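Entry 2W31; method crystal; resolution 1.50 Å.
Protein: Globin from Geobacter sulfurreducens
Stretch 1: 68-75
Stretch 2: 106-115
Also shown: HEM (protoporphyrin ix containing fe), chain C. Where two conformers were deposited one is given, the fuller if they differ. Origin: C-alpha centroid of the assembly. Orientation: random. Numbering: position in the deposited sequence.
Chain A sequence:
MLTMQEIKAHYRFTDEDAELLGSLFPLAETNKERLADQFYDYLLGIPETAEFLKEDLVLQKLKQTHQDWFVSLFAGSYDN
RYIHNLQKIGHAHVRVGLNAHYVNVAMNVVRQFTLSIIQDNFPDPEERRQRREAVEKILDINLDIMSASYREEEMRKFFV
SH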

ATOM      1  N   ASP A  68      11.934  12.601   9.627  1.00 17.44           N
ATOM      2  CA  ASP A  68      10.945  13.536  10.192  1.00 18.19           C
ATOM      3  C   ASP A  68       9.549  13.229   9.658  1.00 16.75           C
ATOM      4  O   ASP A  68       8.579  13.242  10.419  1.00 17.48           O
ATOM      5  CB  ASP A  68      11.289  15.014   9.903  1.00 19.22           C
ATOM      6  CG  ASP A  68      12.516  15.537  10.660  1.00 24.08           C
ATOM      7  OD1 ASP A  68      12.957  14.950  11.684  1.00 26.09           O
ATOM      8  OD2 ASP A  68      13.028  16.587  10.188  1.00 28.51           O
ATOM      9  N   TRP A  69       9.452  12.930   8.352  1.00 15.71           N
ATOM     10  CA  TRP A  69       8.165  12.552   7.753  1.00 14.63           C
ATOM     11  C   TRP A  69       7.579  11.291   8.451  1.00 13.49           C
ATOM     12  O   TRP A  69       6.363  11.231   8.769  1.00 13.87           O
ATOM     13  CB  TRP A  69       8.305  12.311   6.228  1.00 14.63           C
ATOM     14  CG  TRP A  69       7.074  11.556   5.690  1.00 14.23           C
ATOM     15  CD1 TRP A  69       5.868  12.081   5.329  1.00 14.21           C
ATOM     16  CD2 TRP A  69       6.954  10.120   5.550  1.00 13.49           C
ATOM     17  NE1 TRP A  69       4.977  11.042   4.976  1.00 14.70           N
ATOM     18  CE2 TRP A  69       5.645   9.845   5.089  1.00 13.12           C
ATOM     19  CE3 TRP A  69       7.850   9.043   5.757  1.00 14.27           C
ATOM     20  CZ2 TRP A  69       5.209   8.528   4.828  1.00 13.76           C
ATOM     21  CZ3 TRP A  69       7.423   7.749   5.496  1.00 13.51           C
ATOM     22  CH2 TRP A  69       6.099   7.512   5.037  1.00 14.25           C
ATOM     23  N   PHE A  70       8.444  10.312   8.693  1.00 14.24           N
ATOM     24  CA  PHE A  70       8.017   9.083   9.374  1.00 13.16           C
ATOM     25  C   PHE A  70       7.383   9.379  10.753  1.00 12.66           C
ATOM     26  O   PHE A  70       6.294   8.904  11.098  1.00 12.28           O
ATOM     27  CB  PHE A  70       9.190   8.111   9.471  1.00 13.72           C
ATOM     28  CG  PHE A  70       8.916   6.888  10.307  1.00 14.52           C
ATOM     29  CD1 PHE A  70       8.109   5.834   9.816  1.00 13.33           C
ATOM     30  CD2 PHE A  70       9.467   6.765  11.590  1.00 15.19           C
ATOM     31  CE1 PHE A  70       7.858   4.710  10.592  1.00 12.91           C
ATOM     32  CE2 PHE A  70       9.249   5.614  12.346  1.00 14.50           C
ATOM     33  CZ  PHE A  70       8.425   4.588  11.859  1.00 13.90           C
ATOM     34  N   VAL A  71       8.072  10.193  11.536  1.00 14.59           N
ATOM     35  CA  VAL A  71       7.527  10.588  12.828  1.00 15.83           C
ATOM     36  C   VAL A  71       6.179  11.309  12.710  1.00 13.63           C
ATOM     37  O   VAL A  71       5.263  11.067  13.509  1.00 14.13           O
ATOM     38  CB  VAL A  71       8.553  11.453  13.569  1.00 16.67           C
ATOM     39  CG1 VAL A  71       7.959  12.033  14.849  1.00 20.39           C
ATOM     40  CG2 VAL A  71       9.768  10.582  13.897  1.00 19.90           C
ATOM     41  N   SER A  72       6.027  12.142  11.679  1.00 14.19           N
ATOM     42  CA  SER A  72       4.792  12.885  11.463  0.50 13.43           C
ATOM     43  C   SER A  72       3.567  11.996  11.222  1.00 13.08           C
ATOM     44  O   SER A  72       2.436  12.450  11.427  1.00 14.56           O
ATOM     45  CB  SER A  72       4.950  13.860  10.294  0.50 13.95           C
ATOM     46  OG  SER A  72       4.915  13.194   9.050  0.50 13.01           O
ATOM     47  N   LEU A  73       3.786  10.743  10.765  1.00 12.31           N
ATOM     48  CA  LEU A  73       2.657   9.819  10.582  1.00 11.01           C
ATOM     49  C   LEU A  73       1.895   9.621  11.892  1.00 11.04           C
ATOM     50  O   LEU A  73       0.688   9.329  11.872  1.00 11.63           O
ATOM     51  CB  LEU A  73       3.120   8.432  10.119  1.00 10.47           C
ATOM     52  CG  LEU A  73       3.763   8.360   8.749  1.00 11.27           C
ATOM     53  CD1 LEU A  73       4.471   6.994   8.569  1.00 12.04           C
ATOM     54  CD2 LEU A  73       2.693   8.539   7.665  1.00 13.06           C
ATOM     55  N   PHE A  74       2.621   9.768  13.016  1.00 10.71           N
ATOM     56  CA  PHE A  74       2.084   9.451  14.358  1.00 10.90           C
ATOM     57  C   PHE A  74       1.783  10.721  15.188  1.00 11.56           C
ATOM     58  O   PHE A  74       1.419  10.628  16.350  1.00 12.54           O
ATOM     59  CB  PHE A  74       3.072   8.539  15.117  1.00 11.58           C
ATOM     60  CG  PHE A  74       3.463   7.350  14.334  1.00 10.94           C
ATOM     61  CD1 PHE A  74       2.697   6.195  14.409  1.00 14.02           C
ATOM     62  CD2 PHE A  74       4.565   7.378  13.480  1.00 11.69           C
ATOM     63  CE1 PHE A  74       3.028   5.059  13.636  1.00 12.88           C
ATOM     64  CE2 PHE A  74       4.891   6.279  12.676  1.00 13.30           C
ATOM     65  CZ  PHE A  74       4.133   5.113  12.776  1.00 13.81           C
ATOM     66  N   ALA A  75       1.906  11.892  14.558  1.00 11.43           N
ATOM     67  CA  ALA A  75       1.879  13.159  15.302  1.00 12.67           C
ATOM     68  C   ALA A  75       0.487  13.724  15.554  1.00 12.31           C
ATOM     69  O   ALA A  75       0.334  14.708  16.312  1.00 13.20           O
ATOM     70  CB  ALA A  75       2.788  14.193  14.613  1.00 14.05           C
ATOM     71  N   ALA A 106       9.386   2.814  -1.995  1.00 11.32           N
ATOM     72  CA  ALA A 106       9.803   3.315  -0.691  1.00 11.41           C
ATOM     73  C   ALA A 106       8.728   3.069   0.363  1.00 10.51           C
ATOM     74  O   ALA A 106       9.034   2.808   1.527  1.00 11.31           O
ATOM     75  CB  ALA A 106      10.138   4.796  -0.774  1.00 12.62           C
ATOM     76  N   MET A 107       7.469   3.155  -0.052  1.00 10.96           N
ATOM     77  CA  MET A 107       6.348   3.048   0.874  1.00 10.87           C
ATOM     78  C   MET A 107       6.160   1.612   1.351  1.00 11.06           C
ATOM     79  O   MET A 107       5.682   1.373   2.460  1.00 11.49           O
ATOM     80  CB  MET A 107       5.062   3.559   0.221  1.00 11.02           C
ATOM     81  CG  MET A 107       3.902   3.737   1.187  1.00 11.80           C
ATOM     82  SD  MET A 107       4.265   4.919   2.499  1.00 14.93           S
ATOM     83  CE  MET A 107       3.900   6.465   1.672  1.00 14.55           C
ATOM     84  N   ASN A 108       6.538   0.660   0.505  1.00 11.05           N
ATOM     85  CA  ASN A 108       6.611  -0.758   0.915  1.00 10.10           C
ATOM     86  C   ASN A 108       7.675  -0.963   2.021  1.00  9.77           C
ATOM     87  O   ASN A 108       7.426  -1.708   3.003  1.00 10.23           O
ATOM     88  CB  ASN A 108       6.890  -1.678  -0.289  1.00 10.63           C
ATOM     89  CG  ASN A 108       6.798  -3.151   0.097  1.00 11.61           C
ATOM     90  OD1 ASN A 108       7.821  -3.780   0.381  1.00 14.45           O
ATOM     91  ND2 ASN A 108       5.573  -3.670   0.227  1.00 12.76           N
ATOM     92  N   VAL A 109       8.834  -0.293   1.868  1.00 10.46           N
ATOM     93  CA  VAL A 109       9.870  -0.391   2.890  1.00 11.13           C
ATOM     94  C   VAL A 109       9.331   0.089   4.267  1.00 10.71           C
ATOM     95  O   VAL A 109       9.523  -0.557   5.298  1.00 11.82           O
ATOM     96  CB  VAL A 109      11.125   0.425   2.501  1.00 11.59           C
ATOM     97  CG1 VAL A 109      12.199   0.340   3.639  1.00 13.81           C
ATOM     98  CG2 VAL A 109      11.677  -0.069   1.172  1.00 14.31           C
ATOM     99  N   VAL A 110       8.687   1.255   4.273  1.00 11.87           N
ATOM    100  CA  VAL A 110       8.138   1.805   5.520  1.00 11.35           C
ATOM    101  C   VAL A 110       7.054   0.876   6.091  1.00 11.58           C
ATOM    102  O   VAL A 110       6.963   0.641   7.311  1.00 11.77           O
ATOM    103  CB  VAL A 110       7.593   3.224   5.266  1.00 12.17           C
ATOM    104  CG1 VAL A 110       6.950   3.825   6.498  1.00 12.74           C
ATOM    105  CG2 VAL A 110       8.714   4.129   4.737  1.00 13.76           C
ATOM    106  N   ARG A 111       6.219   0.357   5.202  1.00 11.04           N
ATOM    107  CA  ARG A 111       5.115  -0.487   5.640  1.00 11.81           C
ATOM    108  C   ARG A 111       5.654  -1.765   6.333  1.00 11.83           C
ATOM    109  O   ARG A 111       5.198  -2.140   7.403  1.00 12.58           O
ATOM    110  CB  ARG A 111       4.311  -0.852   4.396  1.00 13.30           C
ATOM    111  CG  ARG A 111       3.054  -1.489   4.661  1.00 14.03           C
ATOM    112  CD  ARG A 111       2.501  -2.049   3.308  1.00 14.36           C
ATOM    113  NE  ARG A 111       2.369  -1.086   2.202  1.00 13.87           N
ATOM    114  CZ  ARG A 111       1.402  -0.152   2.136  1.00 12.34           C
ATOM    115  NH1 ARG A 111       0.557   0.006   3.132  1.00 12.52           N
ATOM    116  NH2 ARG A 111       1.286   0.676   1.107  1.00 13.61           N
ATOM    117  N   GLN A 112       6.665  -2.419   5.746  1.00 11.96           N
ATOM    118  CA  GLN A 112       7.154  -3.690   6.309  1.00 12.54           C
ATOM    119  C   GLN A 112       7.807  -3.378   7.652  1.00 12.49           C
ATOM    120  O   GLN A 112       7.638  -4.129   8.619  1.00 14.06           O
ATOM    121  CB  GLN A 112       8.174  -4.330   5.358  1.00 13.43           C
ATOM    122  CG  GLN A 112       7.648  -4.522   3.915  1.00 14.22           C
ATOM    123  CD  GLN A 112       6.822  -5.789   3.700  1.00 15.89           C
ATOM    124  OE1 GLN A 112       6.206  -6.319   4.642  1.00 18.85           O
ATOM    125  NE2 GLN A 112       6.788  -6.273   2.438  1.00 14.93           N
ATOM    126  N   PHE A 113       8.543  -2.261   7.717  1.00 12.92           N
ATOM    127  CA  PHE A 113       9.266  -1.909   8.943  1.00 13.66           C
ATOM    128  C   PHE A 113       8.272  -1.655  10.081  1.00 13.13           C
ATOM    129  O   PHE A 113       8.456  -2.145  11.231  1.00 14.11           O
ATOM    130  CB  PHE A 113      10.079  -0.640   8.688  1.00 13.96           C
ATOM    131  CG  PHE A 113      10.907  -0.171   9.892  1.00 16.36           C
ATOM    132  CD1 PHE A 113      12.226  -0.613  10.096  1.00 17.58           C
ATOM    133  CD2 PHE A 113      10.346   0.712  10.819  1.00 18.00           C
ATOM    134  CE1 PHE A 113      12.959  -0.191  11.213  1.00 18.45           C
ATOM    135  CE2 PHE A 113      11.096   1.166  11.938  1.00 19.53           C
ATOM    136  CZ  PHE A 113      12.377   0.694  12.132  1.00 19.49           C
ATOM    137  N   THR A 114       7.227  -0.869   9.790  1.00 13.15           N
ATOM    138  CA  THR A 114       6.267  -0.480  10.829  1.00 12.95           C
ATOM    139  C   THR A 114       5.411  -1.648  11.284  1.00 13.29           C
ATOM    140  O   THR A 114       5.150  -1.800  12.494  1.00 13.46           O
ATOM    141  CB  THR A 114       5.412   0.673  10.322  1.00 13.56           C
ATOM    142  OG1 THR A 114       6.287   1.711   9.870  1.00 13.14           O
ATOM    143  CG2 THR A 114       4.553   1.251  11.452  1.00 13.50           C
ATOM    144  N   LEU A 115       5.049  -2.542  10.364  1.00 13.26           N
ATOM    145  CA  LEU A 115       4.262  -3.688  10.789  1.00 14.30           C
ATOM    146  C   LEU A 115       5.096  -4.654  11.628  1.00 13.93           C
ATOM    147  O   LEU A 115       4.520  -5.385  12.497  1.00 15.56           O
ATOM    148  CB  LEU A 115       3.567  -4.401   9.610  1.00 14.58           C
ATOM    149  CG  LEU A 115       2.495  -3.555   8.930  1.00 18.66           C
ATOM    150  CD1 LEU A 115       1.586  -4.509   8.092  1.00 19.54           C
ATOM    151  CD2 LEU A 115       1.664  -2.576   9.716  1.00 21.46           C
TER
HETATM  152  CHA HEM C 200      12.059  15.299  -0.363  1.00 21.10           C
HETATM  153  CHB HEM C 200       9.078  12.251   1.883  1.00 17.49           C
HETATM  154  CHC HEM C 200      10.440   8.796  -1.231  1.00 13.81           C
HETATM  155  CHD HEM C 200      14.236  11.504  -2.493  1.00 18.76           C
HETATM  156  C1A HEM C 200      11.123  14.790   0.512  1.00 19.92           C
HETATM  157  C2A HEM C 200      10.418  15.537   1.538  1.00 20.33           C
HETATM  158  C3A HEM C 200       9.605  14.691   2.183  1.00 19.26           C
HETATM  159  C4A HEM C 200       9.774  13.387   1.549  1.00 18.52           C
HETATM  160  CMA HEM C 200       8.643  14.977   3.354  1.00 20.25           C
HETATM  161  CAA HEM C 200      10.585  17.066   1.813  1.00 21.00           C
HETATM  162  CBA HEM C 200       9.772  17.725   0.692  0.50 21.92           C
HETATM  163  CGA HEM C 200       9.429  19.182   0.928  0.50 25.18           C
HETATM  164  O1A HEM C 200       8.593  19.495   1.822  0.50 24.60           O
HETATM  165  O2A HEM C 200       9.993  20.038   0.189  0.50 24.10           O
HETATM  166  C1B HEM C 200       9.084  11.085   1.136  1.00 15.91           C
HETATM  167  C2B HEM C 200       8.163   9.966   1.264  1.00 14.53           C
HETATM  168  C3B HEM C 200       8.531   9.009   0.405  1.00 13.37           C
HETATM  169  C4B HEM C 200       9.738   9.471  -0.267  1.00 14.12           C
HETATM  170  CMB HEM C 200       6.968   9.995   2.241  1.00 15.71           C
HETATM  171  CAB HEM C 200       7.902   7.638   0.165  1.00 13.24           C
HETATM  172  CBB HEM C 200       7.456   6.875   1.182  1.00 13.25           C
HETATM  173  C1C HEM C 200      11.632   9.191  -1.785  1.00 15.08           C
HETATM  174  C2C HEM C 200      12.513   8.380  -2.591  1.00 15.44           C
HETATM  175  C3C HEM C 200      13.581   9.118  -2.908  1.00 15.94           C
HETATM  176  C4C HEM C 200      13.394  10.434  -2.334  1.00 16.66           C
HETATM  177  CMC HEM C 200      12.279   6.926  -2.994  1.00 15.43           C
HETATM  178  CAC HEM C 200      14.776   8.654  -3.766  1.00 18.70           C
HETATM  179  CBC HEM C 200      16.046   8.747  -3.383  1.00 19.25           C
HETATM  180  C1D HEM C 200      13.932  12.796  -2.151  1.00 19.61           C
HETATM  181  C2D HEM C 200      14.662  13.985  -2.613  1.00 21.77           C
HETATM  182  C3D HEM C 200      13.989  15.175  -1.960  1.00 22.57           C
HETATM  183  C4D HEM C 200      12.927  14.594  -1.143  1.00 21.17           C
HETATM  184  CMD HEM C 200      15.838  14.007  -3.581  1.00 21.69           C
HETATM  185  CAD HEM C 200      14.360  16.678  -2.074  0.50 25.26           C
HETATM  186  CBD HEM C 200      13.874  17.297  -3.371  0.50 27.61           C
HETATM  187  CGD HEM C 200      14.579  18.628  -3.541  0.50 28.90           C
HETATM  188  O1D HEM C 200      15.837  18.670  -3.620  0.50 30.61           O
HETATM  189  O2D HEM C 200      13.873  19.658  -3.605  0.50 29.55           O
HETATM  190  NA  HEM C 200      10.723  13.472   0.542  1.00 17.84           N
HETATM  191  NB  HEM C 200      10.022  10.749   0.196  1.00 14.62           N
HETATM  192  NC  HEM C 200      12.193  10.455  -1.630  1.00 16.01           N
HETATM  193  ND  HEM C 200      12.934  13.214  -1.301  1.00 18.50           N
HETATM  194 FE   HEM C 200      11.471  11.954  -0.537  1.00 18.47          FE

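The contact between the two stretches is made entirely by side chains. No hydrogen bond crosses it; apolar packing holds it together, burying 269 Å² in total over both sides. The helix axes come no closer than 12.7 Å and their directions diverge by 56°, a gap filled by side chains, with three aromatic ones from stretch 1 among them.

Along stretch 2, Ala 106 lies out of reach of stretch 1 and packs near the heme instead, its CB 3.7 Å from HEM CAB. Met 107 comes next and joins both partners. Its CA-to-CB bond points sideways, but the flexible thioether chain, with chi1 t and chi2 and chi3 both p, brings its end nearer, so that CE lies 4.0 Å from CZ2 of Trp 69 and 3.6 Å from HEM CBB. The sulfur SD sits 5.3 Å from the centroid of the six-membered ring of Trp 69, in an oblique position. The indole is itself pressed against the cofactor: HEM CMB lies over one face, 3.1 Å from Trp 69 CE2, while NE1 is satisfied by a hydrogen bond elsewhere in the structure.

Asn 108 and Val 109 make no contact with stretch 1. One turn on from Ala 106, Val 110 is the centre of the packing, and its CA is 8.2 Å from that of Phe 70. Its branched side chain suits a place beside two aromatic rings: CG2 meets the edge of Trp 69 at CZ3, 3.9 Å away, and CG1 meets the edge of Phe 70 at CD1, 4.0 Å away. Val 110 CG1 also lies 4.1 Å from Trp 69 CZ3, so this methyl touches both rings. The CA-to-CB bonds of Trp 69 and Phe 70 both point toward stretch 2, and both side chains have chi1 in t.

Arg 111 and Gln 112 again fall out of reach, and the contact resumes at Phe 113, whose CE2 approaches CZ of Phe 70 at 4.3 Å. The two rings meet obliquely at this apolar contact. Phe 113 is buried, and its apolar ring suits packing beside Phe 70.

Thr 114 completes the contact. In its m rotamer, OG1 donates a 2.9 Å hydrogen bond to Val 110 O, which satisfies the hydroxyl proton within its own helix and lets a polar residue be buried among aromatic rings. The same OG1 lies near the plane of the Phe 70 ring, 3.5 Å from CE1, while the methyl CG2 reaches the edge of Phe 74, 4.1 Å from CZ. Phe 74 lies within the type I turn from Ser 72 to Ala 75, and its CA-to-CB bond points toward stretch 2. Leu 115, the last residue, makes no contact with stretch 1.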